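Local coordinates for protein orotidine 5'-phosphate decarboxylase (Lactobacillus acidophilus, PDB 3TFX) that probably catalyses the decarboxylation of orotidine 5'-monophosphate to uridine 5'-monophosphate, the last step of de novo UMP synthesis, as a homodimeric TIM-barrel enzyme, at residues K117-T122 and D178-T183. Residues are numbered along the deposited sequence; the frame is centred on the assembly and turned at random.
Sequences KLLAVT and DFLYVT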
loop_
_atom_site.group_PDB
_atom_site.type_symbol
_atom_site.label_atom_id
_atom_site.label_comp_id
_atom_site.label_asym_id
_atom_site.label_seq_id
_atom_site.Cartn_x
_atom_site.Cartn_y
_atom_site.Cartn_z
ATOM N N LYS A 117 -15.145 -6.874 -0.780
ATOM C CA LYS A 117 -14.554 -7.748 -1.796
ATOM C C LYS A 117 -13.058 -7.452 -1.878
ATOM O O LYS A 117 -12.663 -6.297 -1.897
ATOM C CB LYS A 117 -15.238 -7.549 -3.159
ATOM C CG LYS A 117 -16.732 -7.838 -3.142
ATOM C CD LYS A 117 -16.971 -9.322 -3.377
ATOM C CE LYS A 117 -17.977 -9.928 -2.418
ATOM N NZ LYS A 117 -19.386 -9.658 -2.782
ATOM N N LEU A 118 -12.238 -8.500 -1.897
ATOM C CA LEU A 118 -10.783 -8.348 -1.965
ATOM C C LEU A 118 -10.331 -8.486 -3.402
ATOM O O LEU A 118 -10.506 -9.533 -4.026
ATOM C CB LEU A 118 -10.086 -9.411 -1.109
ATOM C CG LEU A 118 -8.558 -9.472 -1.093
ATOM C CD1 LEU A 118 -7.966 -8.170 -0.540
ATOM C CD2 LEU A 118 -8.090 -10.701 -0.269
ATOM N N LEU A 119 -9.719 -7.442 -3.923
ATOM C CA LEU A 119 -9.284 -7.468 -5.306
ATOM C C LEU A 119 -7.768 -7.469 -5.370
ATOM O O LEU A 119 -7.115 -6.685 -4.680
ATOM C CB LEU A 119 -9.848 -6.250 -6.059
ATOM C CG LEU A 119 -11.361 -6.045 -6.001
ATOM C CD1 LEU A 119 -11.727 -4.636 -6.472
ATOM C CD2 LEU A 119 -12.063 -7.094 -6.857
ATOM N N ALA A 120 -7.212 -8.328 -6.210
ATOM C CA ALA A 120 -5.762 -8.411 -6.364
ATOM C C ALA A 120 -5.290 -7.546 -7.506
ATOM O O ALA A 120 -5.864 -7.557 -8.605
ATOM C CB ALA A 120 -5.305 -9.847 -6.582
ATOM N N VAL A 121 -4.265 -6.764 -7.219
ATOM C CA VAL A 121 -3.512 -6.103 -8.249
ATOM C C VAL A 121 -2.477 -7.088 -8.718
ATOM O O VAL A 121 -1.913 -7.869 -7.935
ATOM C CB VAL A 121 -2.853 -4.804 -7.741
ATOM C CG1 VAL A 121 -1.733 -4.326 -8.692
ATOM C CG2 VAL A 121 -3.930 -3.729 -7.555
ATOM N N THR A 122 -2.228 -7.037 -10.010
ATOM C CA THR A 122 -1.424 -8.014 -10.672
ATOM C C THR A 122 -0.091 -7.300 -11.004
ATOM O O THR A 122 0.801 -7.189 -10.124
ATOM C CB THR A 122 -2.303 -8.580 -11.835
ATOM O OG1 THR A 122 -2.565 -9.978 -11.645
ATOM C CG2 THR A 122 -1.839 -8.243 -13.216
ATOM N N ASP A 178 -16.976 -17.145 -10.935
ATOM C CA ASP A 178 -17.020 -16.892 -9.490
ATOM C C ASP A 178 -15.837 -15.988 -9.076
ATOM O O ASP A 178 -14.943 -16.388 -8.331
ATOM C CB ASP A 178 -17.070 -18.216 -8.705
ATOM C CG ASP A 178 -17.312 -18.017 -7.210
ATOM O OD1 ASP A 178 -16.852 -18.877 -6.436
ATOM O OD2 ASP A 178 -17.928 -17.002 -6.795
ATOM N N PHE A 179 -15.860 -14.758 -9.586
ATOM C CA PHE A 179 -14.715 -13.852 -9.562
ATOM C C PHE A 179 -15.131 -12.524 -10.182
ATOM O O PHE A 179 -15.994 -12.482 -11.073
ATOM C CB PHE A 179 -13.560 -14.440 -10.371
ATOM C CG PHE A 179 -12.183 -14.088 -9.844
ATOM C CD1 PHE A 179 -11.836 -14.343 -8.519
ATOM C CD2 PHE A 179 -11.219 -13.539 -10.695
ATOM C CE1 PHE A 179 -10.552 -14.043 -8.036
ATOM C CE2 PHE A 179 -9.932 -13.236 -10.227
ATOM C CZ PHE A 179 -9.595 -13.505 -8.894
ATOM N N LEU A 180 -14.522 -11.445 -9.706
ATOM C CA LEU A 180 -14.815 -10.105 -10.210
ATOM C C LEU A 180 -13.689 -9.599 -11.088
ATOM O O LEU A 180 -12.543 -9.527 -10.659
ATOM C CB LEU A 180 -15.058 -9.139 -9.045
ATOM C CG LEU A 180 -16.283 -9.453 -8.171
ATOM C CD1 LEU A 180 -16.241 -8.633 -6.905
ATOM C CD2 LEU A 180 -17.650 -9.261 -8.926
ATOM N N TYR A 181 -14.011 -9.246 -12.325
ATOM C CA TYR A 181 -13.025 -8.622 -13.201
ATOM C C TYR A 181 -13.314 -7.126 -13.225
ATOM O O TYR A 181 -14.281 -6.685 -13.852
ATOM C CB TYR A 181 -13.048 -9.277 -14.591
ATOM C CG TYR A 181 -12.899 -10.787 -14.502
ATOM C CD1 TYR A 181 -11.638 -11.370 -14.448
ATOM C CD2 TYR A 181 -14.013 -11.618 -14.427
ATOM C CE1 TYR A 181 -11.479 -12.758 -14.348
ATOM C CE2 TYR A 181 -13.868 -13.022 -14.330
ATOM C CZ TYR A 181 -12.596 -13.572 -14.280
ATOM O OH TYR A 181 -12.429 -14.931 -14.163
ATOM N N VAL A 182 -12.494 -6.366 -12.496
ATOM C CA VAL A 182 -12.695 -4.927 -12.304
ATOM C C VAL A 182 -11.752 -4.141 -13.215
ATOM O O VAL A 182 -10.524 -4.272 -13.110
ATOM C CB VAL A 182 -12.508 -4.522 -10.837
ATOM C CG1 VAL A 182 -12.637 -2.992 -10.658
ATOM C CG2 VAL A 182 -13.518 -5.268 -9.944
ATOM N N THR A 183 -12.335 -3.343 -14.114
ATOM C CA THR A 183 -11.593 -2.745 -15.233
ATOM C C THR A 183 -11.666 -1.205 -15.262
ATOM O O THR A 183 -12.729 -0.651 -15.549
ATOM C CB THR A 183 -12.106 -3.294 -16.593
ATOM O OG1 THR A 183 -13.463 -2.891 -16.786
ATOM C CG2 THR A 183 -12.060 -4.815 -16.629
#
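L119 and V182 meet through methyl groups alone: CG2 of V182 lies 3.9 Å from CD2 of L119, with CD1 scarcely farther off, so one valine methyl faces both arms of the leucine fork, and the two side chains cross at about a right angle. Because CG of L119 stands beside the backbone N (chi1 -54°), opposite the carbonyl carbon, the fork is carried across to the other strand, and its CD2 also comes within 4.2 Å of CB of L180. The pair illustrates how a closed parallel eight-stranded barrel, here the TIM barrel of OMP decarboxylases, fills its interior. Strands 117-121 and 180-183 are the fifth and seventh staves, separated in the sheet by strand 160-162; their axes pass 8.7 Å apart at 61°, and side chains bridge the gap that backbone pairing cannot. Toward the N-terminal ends of the strands, K117 and L180 form a second, less buried contact. CD1 of L180 rests against the aliphatic part of the lysine, 3.7 Å from its CD and only slightly farther from its CG. A bend at chi2 (-86°) lays that stem across the leucine, while F86 of the neighbouring strand 86-90 touches both K117 and L119.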